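Local coordinates for protein thermoresistant glucokinase (Janibacter sp. HTCC2649, PDB 4EUN) that probably phosphorylates gluconate at the expense of ATP to give 6-phosphogluconate, as a member of the P-loop carbohydrate kinases, at residues A[114-119]-A[163-168]; A[170-175]-A[188-193]; A[62-67]-A[84-89]; A[66-71]-A[76-81]. All coordinates share one frame; numbering follows the deposited sequence.

Contact 1. Residues A[114-119]-A[163-168]; sequences TYRDVL and EALEPD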
loop_
_atom_site.group_PDB
_atom_site.type_symbol
_atom_site.label_atom_id
_atom_site.label_comp_id
_atom_site.label_asym_id
_atom_site.label_seq_id
_atom_site.Cartn_x
_atom_site.Cartn_y
_atom_site.Cartn_z
ATOM N N THR A 114 3.734 22.140 8.470
ATOM C CA THR A 114 2.290 22.388 8.596
ATOM C C THR A 114 1.436 21.191 8.164
ATOM O O THR A 114 0.343 20.992 8.698
ATOM C CB THR A 114 1.839 23.613 7.790
ATOM O OG1 THR A 114 2.240 23.455 6.424
ATOM C CG2 THR A 114 2.443 24.890 8.356
ATOM N N TYR A 115 1.906 20.421 7.178
ATOM C CA TYR A 115 1.176 19.226 6.748
ATOM C C TYR A 115 1.195 18.187 7.858
ATOM O O TYR A 115 0.187 17.516 8.111
ATOM C CB TYR A 115 1.797 18.587 5.499
ATOM C CG TYR A 115 1.827 19.444 4.254
ATOM C CD1 TYR A 115 1.238 20.707 4.215
ATOM C CD2 TYR A 115 2.454 18.983 3.106
ATOM C CE1 TYR A 115 1.289 21.482 3.063
ATOM C CE2 TYR A 115 2.513 19.752 1.960
ATOM C CZ TYR A 115 1.924 20.995 1.941
ATOM O OH TYR A 115 1.976 21.763 0.783
ATOM N N ARG A 116 2.356 18.021 8.485
ATOM C CA ARG A 116 2.472 17.078 9.592
ATOM C C ARG A 116 1.599 17.504 10.766
ATOM O O ARG A 116 1.057 16.649 11.462
ATOM C CB ARG A 116 3.942 16.875 9.994
ATOM C CG ARG A 116 4.783 16.347 8.827
ATOM C CD ARG A 116 6.191 15.920 9.230
ATOM N NE ARG A 116 7.050 17.025 9.686
ATOM C CZ ARG A 116 7.906 17.690 8.919
ATOM N NH1 ARG A 116 8.011 17.423 7.626
ATOM N NH2 ARG A 116 8.651 18.645 9.451
ATOM N N ASP A 117 1.451 18.814 10.978
ATOM C CA ASP A 117 0.525 19.314 12.006
ATOM C C ASP A 117 -0.903 18.815 11.761
ATOM O O ASP A 117 -1.600 18.390 12.695
ATOM C CB ASP A 117 0.521 20.849 12.049
ATOM C CG ASP A 117 1.817 21.437 12.583
ATOM O OD1 ASP A 117 2.571 20.731 13.282
ATOM O OD2 ASP A 117 2.074 22.635 12.319
ATOM N N VAL A 118 -1.342 18.847 10.504
ATOM C CA VAL A 118 -2.680 18.371 10.157
ATOM C C VAL A 118 -2.831 16.866 10.411
ATOM O O VAL A 118 -3.833 16.421 10.972
ATOM C CB VAL A 118 -3.041 18.693 8.691
ATOM C CG1 VAL A 118 -4.392 18.100 8.324
ATOM C CG2 VAL A 118 -3.040 20.197 8.466
ATOM N N LEU A 119 -1.828 16.078 10.021
ATOM C CA LEU A 119 -1.846 14.640 10.311
ATOM C C LEU A 119 -1.992 14.395 11.814
ATOM O O LEU A 119 -2.729 13.499 12.237
ATOM C CB LEU A 119 -0.568 13.968 9.790
ATOM C CG LEU A 119 -0.387 13.988 8.269
ATOM C CD1 LEU A 119 0.900 13.292 7.846
ATOM C CD2 LEU A 119 -1.569 13.322 7.588
ATOM N N GLU A 163 10.239 19.396 4.351
ATOM C CA GLU A 163 10.834 20.182 5.438
ATOM C C GLU A 163 11.373 19.271 6.534
ATOM O O GLU A 163 10.697 18.330 6.948
ATOM C CB GLU A 163 9.812 21.175 6.014
ATOM C CG GLU A 163 9.427 22.271 5.017
ATOM C CD GLU A 163 8.356 23.221 5.510
ATOM O OE1 GLU A 163 7.872 23.091 6.661
ATOM O OE2 GLU A 163 7.984 24.123 4.724
ATOM N N ALA A 164 12.592 19.551 6.995
ATOM C CA ALA A 164 13.235 18.743 8.032
ATOM C C ALA A 164 12.336 18.566 9.247
ATOM O O ALA A 164 11.588 19.483 9.624
ATOM C CB ALA A 164 14.557 19.380 8.453
ATOM N N LEU A 165 12.399 17.387 9.860
ATOM C CA LEU A 165 11.722 17.204 11.141
ATOM C C LEU A 165 12.281 18.190 12.171
ATOM O O LEU A 165 13.496 18.421 12.247
ATOM C CB LEU A 165 11.862 15.764 11.637
ATOM C CG LEU A 165 11.064 14.735 10.840
ATOM C CD1 LEU A 165 11.574 13.353 11.155
ATOM C CD2 LEU A 165 9.587 14.842 11.173
ATOM N N GLU A 166 11.381 18.781 12.947
ATOM C CA GLU A 166 11.732 19.816 13.915
ATOM C C GLU A 166 11.742 19.227 15.335
ATOM O O GLU A 166 11.147 18.166 15.567
ATOM C CB GLU A 166 10.775 21.015 13.759
ATOM C CG GLU A 166 10.814 21.597 12.335
ATOM C CD GLU A 166 9.826 22.734 12.077
ATOM O OE1 GLU A 166 9.090 23.129 13.003
ATOM O OE2 GLU A 166 9.787 23.225 10.924
ATOM N N PRO A 167 12.439 19.889 16.276
ATOM C CA PRO A 167 12.655 19.318 17.611
ATOM C C PRO A 167 11.409 18.838 18.355
ATOM O O PRO A 167 11.503 17.852 19.093
ATOM C CB PRO A 167 13.297 20.478 18.380
ATOM C CG PRO A 167 14.074 21.206 17.340
ATOM C CD PRO A 167 13.268 21.094 16.064
ATOM N N ASP A 168 10.274 19.509 18.181
ATOM C CA ASP A 168 9.086 19.139 18.950
ATOM C C ASP A 168 8.256 18.052 18.259
ATOM O O ASP A 168 7.173 17.696 18.730
ATOM C CB ASP A 168 8.224 20.364 19.254
ATOM C CG ASP A 168 7.786 21.093 18.004
ATOM O OD1 ASP A 168 8.460 20.953 16.958
ATOM O OD2 ASP A 168 6.770 21.819 18.068
HETATM O O HOH W 1 5.456 24.287 7.259
#

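Contact 2. Residues A[170-175]-A[188-193]; sequences SGIVLD and LTWLDI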
loop_
_atom_site.group_PDB
_atom_site.type_symbol
_atom_site.label_atom_id
_atom_site.label_comp_id
_atom_site.label_asym_id
_atom_site.label_seq_id
_atom_site.Cartn_x
_atom_site.Cartn_y
_atom_site.Cartn_z
ATOM N N SER A 170 7.968 14.023 16.624
ATOM C CA SER A 170 8.493 12.694 16.898
ATOM C C SER A 170 8.888 12.056 15.584
ATOM O O SER A 170 8.035 11.739 14.757
ATOM C CB SER A 170 7.448 11.830 17.593
ATOM O OG SER A 170 7.890 10.492 17.701
ATOM N N GLY A 171 10.185 11.882 15.371
ATOM C CA GLY A 171 10.633 11.262 14.142
ATOM C C GLY A 171 12.116 10.993 14.104
ATOM O O GLY A 171 12.875 11.554 14.903
ATOM N N ILE A 172 12.522 10.117 13.188
ATOM C CA ILE A 172 13.940 9.918 12.898
ATOM C C ILE A 172 14.194 9.918 11.394
ATOM O O ILE A 172 13.293 9.647 10.600
ATOM C CB ILE A 172 14.467 8.593 13.467
ATOM C CG1 ILE A 172 13.615 7.432 12.967
ATOM C CG2 ILE A 172 14.546 8.655 14.990
ATOM C CD1 ILE A 172 14.285 6.079 13.113
ATOM N N VAL A 173 15.433 10.230 11.017
ATOM C CA VAL A 173 15.855 10.189 9.624
ATOM C C VAL A 173 16.434 8.820 9.269
ATOM O O VAL A 173 17.197 8.236 10.042
ATOM C CB VAL A 173 16.896 11.300 9.330
ATOM C CG1 VAL A 173 17.507 11.118 7.948
ATOM C CG2 VAL A 173 16.246 12.654 9.426
ATOM N N LEU A 174 16.045 8.308 8.107
ATOM C CA LEU A 174 16.585 7.059 7.577
ATOM C C LEU A 174 17.309 7.378 6.269
ATOM O O LEU A 174 16.679 7.802 5.288
ATOM C CB LEU A 174 15.463 6.048 7.317
ATOM C CG LEU A 174 14.533 5.633 8.472
ATOM C CD1 LEU A 174 13.394 4.733 7.998
ATOM C CD2 LEU A 174 15.322 4.962 9.584
ATOM N N ASP A 175 18.626 7.190 6.254
ATOM C CA ASP A 175 19.428 7.487 5.070
ATOM C C ASP A 175 19.250 6.380 4.041
ATOM O O ASP A 175 19.663 5.244 4.279
ATOM C CB ASP A 175 20.906 7.634 5.466
ATOM C CG ASP A 175 21.780 8.131 4.333
ATOM O OD1 ASP A 175 21.470 7.878 3.148
ATOM O OD2 ASP A 175 22.800 8.788 4.635
ATOM N N LEU A 188 12.491 -0.074 13.614
ATOM C CA LEU A 188 11.839 -0.934 14.597
ATOM C C LEU A 188 12.394 -0.698 16.000
ATOM O O LEU A 188 11.645 -0.684 16.981
ATOM C CB LEU A 188 11.999 -2.410 14.207
ATOM C CG LEU A 188 11.155 -2.910 13.030
ATOM C CD1 LEU A 188 11.558 -4.318 12.609
ATOM C CD2 LEU A 188 9.684 -2.867 13.391
ATOM N N THR A 189 13.708 -0.510 16.091
ATOM C CA THR A 189 14.349 -0.242 17.374
ATOM C C THR A 189 13.843 1.081 17.932
ATOM O O THR A 189 13.506 1.185 19.111
ATOM C CB THR A 189 15.890 -0.195 17.248
ATOM O OG1 THR A 189 16.382 -1.480 16.848
ATOM C CG2 THR A 189 16.520 0.174 18.578
ATOM N N TRP A 190 13.780 2.094 17.075
ATOM C CA TRP A 190 13.327 3.402 17.510
ATOM C C TRP A 190 11.834 3.433 17.871
ATOM O O TRP A 190 11.457 3.955 18.922
ATOM C CB TRP A 190 13.645 4.460 16.454
ATOM C CG TRP A 190 13.194 5.800 16.886
ATOM C CD1 TRP A 190 13.759 6.582 17.853
ATOM C CD2 TRP A 190 12.060 6.516 16.397
ATOM N NE1 TRP A 190 13.045 7.747 17.988
ATOM C CE2 TRP A 190 12.001 7.735 17.103
ATOM C CE3 TRP A 190 11.090 6.248 15.428
ATOM C CZ2 TRP A 190 11.005 8.684 16.866
ATOM C CZ3 TRP A 190 10.107 7.190 15.192
ATOM C CH2 TRP A 190 10.068 8.391 15.911
ATOM N N LEU A 191 10.996 2.876 17.000
ATOM C CA LEU A 191 9.549 2.892 17.204
ATOM C C LEU A 191 9.141 2.162 18.477
ATOM O O LEU A 191 8.189 2.556 19.151
ATOM C CB LEU A 191 8.834 2.255 16.007
ATOM C CG LEU A 191 8.806 3.068 14.715
ATOM C CD1 LEU A 191 8.321 2.215 13.562
ATOM C CD2 LEU A 191 7.900 4.271 14.896
ATOM N N ASP A 192 9.865 1.088 18.785
ATOM C CA ASP A 192 9.593 0.250 19.948
ATOM C C ASP A 192 8.108 -0.073 20.087
ATOM O O ASP A 192 7.502 0.152 21.135
ATOM C CB ASP A 192 10.126 0.901 21.224
ATOM C CG ASP A 192 10.128 -0.053 22.401
ATOM O OD1 ASP A 192 10.163 -1.281 22.174
ATOM O OD2 ASP A 192 10.088 0.427 23.551
ATOM N N ILE A 193 7.524 -0.583 19.008
ATOM C CA ILE A 193 6.116 -0.944 19.000
ATOM C C ILE A 193 5.912 -2.065 19.997
ATOM O O ILE A 193 6.616 -3.072 19.953
ATOM C CB ILE A 193 5.662 -1.426 17.608
ATOM C CG1 ILE A 193 5.955 -0.368 16.536
ATOM C CG2 ILE A 193 4.188 -1.789 17.634
ATOM C CD1 ILE A 193 5.118 0.885 16.659
#

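Contact 3. Residues A[62-67]-A[84-89]; sequences AFHSPE and WPWLRS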
loop_
_atom_site.group_PDB
_atom_site.type_symbol
_atom_site.label_atom_id
_atom_site.label_comp_id
_atom_site.label_asym_id
_atom_site.label_seq_id
_atom_site.Cartn_x
_atom_site.Cartn_y
_atom_site.Cartn_z
ATOM N N ALA A 62 -3.365 6.916 -2.394
ATOM C CA ALA A 62 -4.656 6.386 -2.792
ATOM C C ALA A 62 -5.784 7.266 -2.265
ATOM O O ALA A 62 -6.900 7.222 -2.781
ATOM C CB ALA A 62 -4.820 4.943 -2.294
ATOM N N PHE A 63 -5.478 8.073 -1.255
ATOM C CA PHE A 63 -6.451 8.985 -0.651
ATOM C C PHE A 63 -6.591 10.278 -1.445
ATOM O O PHE A 63 -7.509 11.058 -1.189
ATOM C CB PHE A 63 -6.049 9.338 0.783
ATOM C CG PHE A 63 -6.168 8.197 1.754
ATOM C CD1 PHE A 63 -5.219 7.184 1.780
ATOM C CD2 PHE A 63 -7.211 8.162 2.669
ATOM C CE1 PHE A 63 -5.312 6.141 2.693
ATOM C CE2 PHE A 63 -7.312 7.121 3.588
ATOM C CZ PHE A 63 -6.362 6.113 3.600
ATOM N N HIS A 64 -5.669 10.526 -2.376
ATOM C CA HIS A 64 -5.765 11.702 -3.251
ATOM C C HIS A 64 -6.947 11.509 -4.189
ATOM O O HIS A 64 -7.303 10.379 -4.520
ATOM C CB HIS A 64 -4.499 11.864 -4.111
ATOM C CG HIS A 64 -3.466 12.785 -3.539
ATOM N ND1 HIS A 64 -3.736 14.093 -3.215
ATOM C CD2 HIS A 64 -2.150 12.591 -3.271
ATOM C CE1 HIS A 64 -2.635 14.669 -2.761
ATOM N NE2 HIS A 64 -1.659 13.779 -2.787
ATOM N N SER A 65 -7.542 12.609 -4.639
ATOM C CA SER A 65 -8.530 12.552 -5.717
ATOM C C SER A 65 -7.842 12.112 -7.001
ATOM O O SER A 65 -6.638 12.303 -7.165
ATOM C CB SER A 65 -9.169 13.930 -5.938
ATOM O OG SER A 65 -8.224 14.875 -6.419
ATOM N N PRO A 66 -8.602 11.508 -7.919
ATOM C CA PRO A 66 -8.014 11.091 -9.194
ATOM C C PRO A 66 -7.415 12.269 -9.947
ATOM O O PRO A 66 -6.358 12.140 -10.579
ATOM C CB PRO A 66 -9.217 10.532 -9.977
ATOM C CG PRO A 66 -10.240 10.229 -8.973
ATOM C CD PRO A 66 -10.006 11.087 -7.773
ATOM N N GLU A 67 -8.085 13.413 -9.881
ATOM C CA GLU A 67 -7.610 14.597 -10.582
ATOM C C GLU A 67 -6.269 15.072 -10.038
ATOM O O GLU A 67 -5.395 15.476 -10.804
ATOM C CB GLU A 67 -8.645 15.715 -10.505
ATOM C CG GLU A 67 -8.097 17.036 -11.008
ATOM C CD GLU A 67 -9.168 18.068 -11.267
ATOM O OE1 GLU A 67 -8.940 19.237 -10.910
ATOM O OE2 GLU A 67 -10.223 17.715 -11.836
ATOM N N TRP A 84 -4.666 20.159 1.511
ATOM C CA TRP A 84 -5.369 20.169 2.799
ATOM C C TRP A 84 -6.458 19.089 2.928
ATOM O O TRP A 84 -6.484 18.383 3.937
ATOM C CB TRP A 84 -5.936 21.552 3.181
ATOM C CG TRP A 84 -4.936 22.678 3.310
ATOM C CD1 TRP A 84 -5.018 23.906 2.712
ATOM C CD2 TRP A 84 -3.731 22.701 4.098
ATOM N NE1 TRP A 84 -3.943 24.684 3.070
ATOM C CE2 TRP A 84 -3.138 23.968 3.918
ATOM C CE3 TRP A 84 -3.093 21.772 4.928
ATOM C CZ2 TRP A 84 -1.938 24.329 4.538
ATOM C CZ3 TRP A 84 -1.906 22.141 5.548
ATOM C CH2 TRP A 84 -1.343 23.399 5.348
ATOM N N PRO A 85 -7.358 18.953 1.923
ATOM C CA PRO A 85 -8.395 17.923 2.096
ATOM C C PRO A 85 -7.813 16.515 2.155
ATOM O O PRO A 85 -8.335 15.685 2.899
ATOM C CB PRO A 85 -9.275 18.092 0.849
ATOM C CG PRO A 85 -9.072 19.529 0.441
ATOM C CD PRO A 85 -7.623 19.787 0.735
ATOM N N TRP A 86 -6.745 16.268 1.403
ATOM C CA TRP A 86 -6.042 14.990 1.411
ATOM C C TRP A 86 -5.439 14.685 2.782
ATOM O O TRP A 86 -5.642 13.606 3.339
ATOM C CB TRP A 86 -4.962 15.009 0.324
ATOM C CG TRP A 86 -3.971 13.874 0.350
ATOM C CD1 TRP A 86 -4.240 12.546 0.166
ATOM C CD2 TRP A 86 -2.549 13.976 0.509
ATOM N NE1 TRP A 86 -3.079 11.820 0.225
ATOM C CE2 TRP A 86 -2.024 12.670 0.433
ATOM C CE3 TRP A 86 -1.670 15.045 0.717
ATOM C CZ2 TRP A 86 -0.659 12.403 0.555
ATOM C CZ3 TRP A 86 -0.315 14.782 0.841
ATOM C CH2 TRP A 86 0.179 13.469 0.764
ATOM N N LEU A 87 -4.711 15.645 3.333
ATOM C CA LEU A 87 -4.135 15.510 4.662
ATOM C C LEU A 87 -5.207 15.291 5.734
ATOM O O LEU A 87 -5.014 14.492 6.654
ATOM C CB LEU A 87 -3.303 16.752 4.981
ATOM C CG LEU A 87 -2.079 16.868 4.083
ATOM C CD1 LEU A 87 -1.559 18.287 4.133
ATOM C CD2 LEU A 87 -0.978 15.913 4.528
ATOM N N ARG A 88 -6.325 16.002 5.626
ATOM C CA ARG A 88 -7.410 15.809 6.588
ATOM C C ARG A 88 -8.017 14.417 6.474
ATOM O O ARG A 88 -8.407 13.838 7.480
ATOM C CB ARG A 88 -8.500 16.877 6.453
ATOM C CG ARG A 88 -8.138 18.210 7.093
ATOM C CD ARG A 88 -9.326 19.160 7.053
ATOM N NE ARG A 88 -9.713 19.470 5.679
ATOM C CZ ARG A 88 -9.435 20.616 5.068
ATOM N NH1 ARG A 88 -9.820 20.814 3.814
ATOM N NH2 ARG A 88 -8.780 21.570 5.716
ATOM N N SER A 89 -8.097 13.878 5.265
ATOM C CA SER A 89 -8.671 12.534 5.119
ATOM C C SER A 89 -7.731 11.491 5.711
ATOM O O SER A 89 -8.184 10.494 6.290
ATOM C CB SER A 89 -8.991 12.225 3.657
ATOM O OG SER A 89 -7.813 11.969 2.924
#

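Contact 4. Residues A[66-71]-A[76-81]; sequences PENIAT and IPLTDE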
loop_
_atom_site.group_PDB
_atom_site.type_symbol
_atom_site.label_atom_id
_atom_site.label_comp_id
_atom_site.label_asym_id
_atom_site.label_seq_id
_atom_site.Cartn_x
_atom_site.Cartn_y
_atom_site.Cartn_z
ATOM N N PRO A 66 -8.602 11.508 -7.919
ATOM C CA PRO A 66 -8.014 11.091 -9.194
ATOM C C PRO A 66 -7.415 12.269 -9.947
ATOM O O PRO A 66 -6.358 12.140 -10.579
ATOM C CB PRO A 66 -9.217 10.532 -9.977
ATOM C CG PRO A 66 -10.240 10.229 -8.973
ATOM C CD PRO A 66 -10.006 11.087 -7.773
ATOM N N GLU A 67 -8.085 13.413 -9.881
ATOM C CA GLU A 67 -7.610 14.597 -10.582
ATOM C C GLU A 67 -6.269 15.072 -10.038
ATOM O O GLU A 67 -5.395 15.476 -10.804
ATOM C CB GLU A 67 -8.645 15.715 -10.505
ATOM C CG GLU A 67 -8.097 17.036 -11.008
ATOM C CD GLU A 67 -9.168 18.068 -11.267
ATOM O OE1 GLU A 67 -8.940 19.237 -10.910
ATOM O OE2 GLU A 67 -10.223 17.715 -11.836
ATOM N N ASN A 68 -6.092 15.023 -8.723
ATOM C CA ASN A 68 -4.804 15.420 -8.151
ATOM C C ASN A 68 -3.676 14.475 -8.566
ATOM O O ASN A 68 -2.560 14.918 -8.840
ATOM C CB ASN A 68 -4.879 15.571 -6.628
ATOM C CG ASN A 68 -5.498 16.905 -6.206
ATOM O OD1 ASN A 68 -5.656 17.810 -7.023
ATOM N ND2 ASN A 68 -5.840 17.025 -4.931
ATOM N N ILE A 69 -3.963 13.177 -8.626
ATOM C CA ILE A 69 -2.983 12.226 -9.145
ATOM C C ILE A 69 -2.630 12.564 -10.593
ATOM O O ILE A 69 -1.455 12.629 -10.956
ATOM C CB ILE A 69 -3.485 10.761 -9.087
ATOM C CG1 ILE A 69 -3.698 10.315 -7.637
ATOM C CG2 ILE A 69 -2.493 9.840 -9.791
ATOM C CD1 ILE A 69 -2.459 10.462 -6.741
ATOM N N ALA A 70 -3.648 12.773 -11.424
ATOM C CA ALA A 70 -3.412 13.106 -12.836
ATOM C C ALA A 70 -2.610 14.394 -13.021
ATOM O O ALA A 70 -1.753 14.465 -13.906
ATOM C CB ALA A 70 -4.727 13.179 -13.585
ATOM N N THR A 71 -2.900 15.400 -12.196
ATOM C CA THR A 71 -2.213 16.696 -12.263
ATOM C C THR A 71 -0.727 16.505 -11.993
ATOM O O THR A 71 0.118 17.019 -12.730
ATOM C CB THR A 71 -2.824 17.685 -11.255
ATOM O OG1 THR A 71 -4.184 17.944 -11.626
ATOM C CG2 THR A 71 -2.057 18.999 -11.252
ATOM N N ILE A 76 2.842 18.743 -12.749
ATOM C CA ILE A 76 2.444 19.977 -12.068
ATOM C C ILE A 76 2.405 19.718 -10.572
ATOM O O ILE A 76 1.672 18.847 -10.119
ATOM C CB ILE A 76 1.043 20.427 -12.483
ATOM C CG1 ILE A 76 0.968 20.694 -13.984
ATOM C CG2 ILE A 76 0.613 21.637 -11.688
ATOM C CD1 ILE A 76 0.028 19.769 -14.674
ATOM N N PRO A 77 3.210 20.456 -9.794
ATOM C CA PRO A 77 3.182 20.268 -8.338
ATOM C C PRO A 77 1.866 20.747 -7.721
ATOM O O PRO A 77 1.321 21.767 -8.152
ATOM C CB PRO A 77 4.329 21.163 -7.842
ATOM C CG PRO A 77 5.208 21.384 -9.033
ATOM C CD PRO A 77 4.287 21.368 -10.223
ATOM N N LEU A 78 1.368 20.028 -6.718
ATOM C CA LEU A 78 0.188 20.478 -5.992
ATOM C C LEU A 78 0.554 21.652 -5.081
ATOM O O LEU A 78 1.728 21.860 -4.765
ATOM C CB LEU A 78 -0.399 19.327 -5.171
ATOM C CG LEU A 78 -0.783 18.075 -5.957
ATOM C CD1 LEU A 78 -1.462 17.061 -5.050
ATOM C CD2 LEU A 78 -1.689 18.421 -7.134
ATOM N N THR A 79 -0.454 22.420 -4.676
ATOM C CA THR A 79 -0.277 23.523 -3.737
ATOM C C THR A 79 -0.715 23.086 -2.350
ATOM O O THR A 79 -1.251 21.984 -2.185
ATOM C CB THR A 79 -1.147 24.733 -4.125
ATOM O OG1 THR A 79 -2.529 24.353 -4.056
ATOM C CG2 THR A 79 -0.822 25.204 -5.525
ATOM N N ASP A 80 -0.515 23.951 -1.359
ATOM C CA ASP A 80 -1.048 23.709 -0.021
ATOM C C ASP A 80 -2.552 23.487 -0.097
ATOM O O ASP A 80 -3.079 22.579 0.544
ATOM C CB ASP A 80 -0.790 24.902 0.905
ATOM C CG ASP A 80 0.655 25.009 1.364
ATOM O OD1 ASP A 80 1.500 24.203 0.935
ATOM O OD2 ASP A 80 0.942 25.936 2.152
ATOM N N GLU A 81 -3.238 24.329 -0.868
ATOM C CA GLU A 81 -4.691 24.246 -1.007
ATOM C C GLU A 81 -5.143 22.891 -1.558
ATOM O O GLU A 81 -6.152 22.333 -1.106
ATOM C CB GLU A 81 -5.222 25.373 -1.895
ATOM C CG GLU A 81 -6.727 25.319 -2.116
ATOM C CD GLU A 81 -7.274 26.581 -2.749
ATOM O OE1 GLU A 81 -6.473 27.373 -3.289
ATOM O OE2 GLU A 81 -8.507 26.784 -2.701
#

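Contact 1. Residues A[114-119]-A[163-168]
Arg116, on the helix 114-119, reaches across to the loop 163-168 and takes hold of its backbone at Glu163 and Ala164. Its CB leaves the helix facing the loop, and the aliphatic stem runs among Met35, Leu111 and Phe128, where methylene groups suit apolar neighbours. The chain then bends about its CG-CD bond (chi3 -66°), which turns NE and the guanidinium towards the loop. Leu165 crosses this part at about a right angle, its CD2 methyl lying over one face of the guanidinium, 3.7 Å from Arg116 NE. NE itself serves a salt bridge to Glu169, just beyond the loop segment. At the tip, Arg116 NH1 donates to Glu163 O at 2.9 Å, at the edge of the guanidinium and 24° out of its plane, with an N-H...O angle of 140°. Arg116 NH2 adds two weak bonds, one to Ala164 O at 3.1 Å and one to Glu163 O at 3.2 Å. A second link passes through water, which accepts from Thr114 N at 3.0 Å and donates to Glu163 OE1 at 2.8 Å. One oxygen of Glu163 thus serves the helix start twice, directly at Arg113 N and through the water at Thr114 N, a place that suits an acidic residue. Arginine fits because one flat cation can offer several N-H groups to successive carbonyls while its face accepts a methyl. One good bond, two weak ones, the water bridge and the Glu169 salt bridge, which probably compensates the buried charge, make the link chiefly polar, and Leu165 adds an apolar cover.

Contact 2. Residues A[170-175]-A[188-193]
The indole of Trp190 carries Ile172 on one face, while its six-membered end is approached obliquely by Gly171 and Ser170. Ile172 CG2 sits almost squarely over the five-membered ring, 3.4 Å from its centroid and 7° off the normal, a clear CH-pi contact. The other branch, Ile172 CG1, comes to 3.7 Å from Trp190 CE3, and its end, CD1, to 3.8 Å from Trp190 CB. The two side chains run past one another in opposite senses, the isoleucine covering the five-membered ring, the CE3 corner of the six-membered ring and the CB root. A beta-branched residue suits this place because both of its branches can touch one flat surface: with chi1 at 55°, CG1 lies between the backbone N and C, and CG2 is turned onto the ring. Trp190 reaches across because its CG stands anti to the backbone N (chi1 -180°). Beyond the isoleucine, the main chain itself comes up to the indole, with Gly171 CA 3.4 Å from Trp190 CH2. Ser170 OG lies 3.5 Å from the same CH2 atom, but its polar partner is the carboxylate of Asp127. Trp190 stands in the last turn of helix 180-191, which ends as Asp192 takes a positive phi. Strand 171-175 is an outermost strand of the chain's parallel sheet and pairs with strand 127-132, whose Leu129 also touches Ile172. Leu174 packs on Leu183 of the same helix and on Ile45, and Leu191 meets Val49, so the closing helix lies on the sheet beside helix 42-53.

Contact 3. Residues A[62-67]-A[84-89]
His64 and Trp86 bring the turn 62-67 and the helix 84-89 together, their CA atoms 5.7 Å apart. Their rings form a face-to-face stack: the imidazole and the five-membered ring of the indole have centroids 3.5 Å apart and planes inclined by 13°. His64 NE2 lies over the middle of the indole as a whole, while His64 CE1 comes to 3.3 Å from Trp86 CD2. A broad flat residue suits this place, since the small imidazole can rest on it entirely. The rotation of the indole is further fixed by Trp86 NE1, which bonds to the carbonyl of Ala60. Phe63 meets the rim instead, its CB 3.7 Å from Trp86 CD1 and its carbonyl carbon near the ring plane. One turn on, Ser89 OG lies 3.8 Å from Phe63 CB, and its hydroxyl is occupied by a 2.8 Å bond to Trp86 O. The turn also faces the second subunit, whose Trp93 and Arg97 bond to the carbonyls of Ala62 and His64. The contact joins the turn after strand 56-59 to helix 80-99 in a fold whose parallel sheet has the strand order 2-3-1-4-5, as in P-loop kinases of the nucleoside monophosphate kinase type.

Contact 4. Residues A[66-71]-A[76-81]
Thr71 and Ile76 make the close part of this contact, and Asn68 with Leu78 the slacker one. Ile76 N donates to Thr71 O at 3.2 Å with an N-H...O angle of 155°, a bond reaching back five residues near the end of helix 66-73. Beside it, Thr71 CG2 packs on Ile76 CB at 3.6 Å, and Ile76 CD1 lies 3.4 Å from the accepting Thr71 O. The threonine divides its two branches between two tasks. With chi1 at -64°, CG2 stands anti to the backbone N and turns to the isoleucine, whereas OG1 drops back along the helix and donates to Glu67 O at 2.9 Å. That carbonyl also accepts Thr71 N, and the two donors reach it from opposite faces of its plane. Close as it is, this end of the contact lies towards solvent, for Ile76 is an exposed residue. Leu78 is buried, and its contacts are longer though broad: CD1 is 4.0 Å from Asn68 CB, CD2 is 4.0 Å from Asn68 OD1, and CD2 also nears Thr71 CG2 at 4.2 Å. His64 packs against the leucine too. Leucine suits this inward position because its two methyls can meet both the helix and His64; asparagine suits its own because CB can face the leucine while the amide lies at a partly exposed flank. On another side of the helix, Pro66 and Ile69 pack on Arg97 of the second subunit. The polar link is confined to the Thr71-Ile76 end, where apolar packing accompanies it; at Leu78 the contact is van der Waals alone.

How the contacts relate
From the N terminus, the chain leaves strand 56-59 and enters two overlapping closures: contact 4 closes the short link between helices 66-73 and 80-99, and it nests inside contact 3, which brings the preceding turn onto helix 80-99. The two share Pro66 and Glu67, and both face the second subunit. Contact 1 follows, closing the long excursion from helix 113-119 to the loop before strand 171-175. Tyr115 joins it to the earlier pair, packing on Leu87 of contact 3 and probably hydrogen-bonding Asp80 of contact 4. Contact 2 closes the final strand-helix unit; Leu165 of contact 1 touches its Gly171, while contacts 3 and 4 lie across the chain's centre.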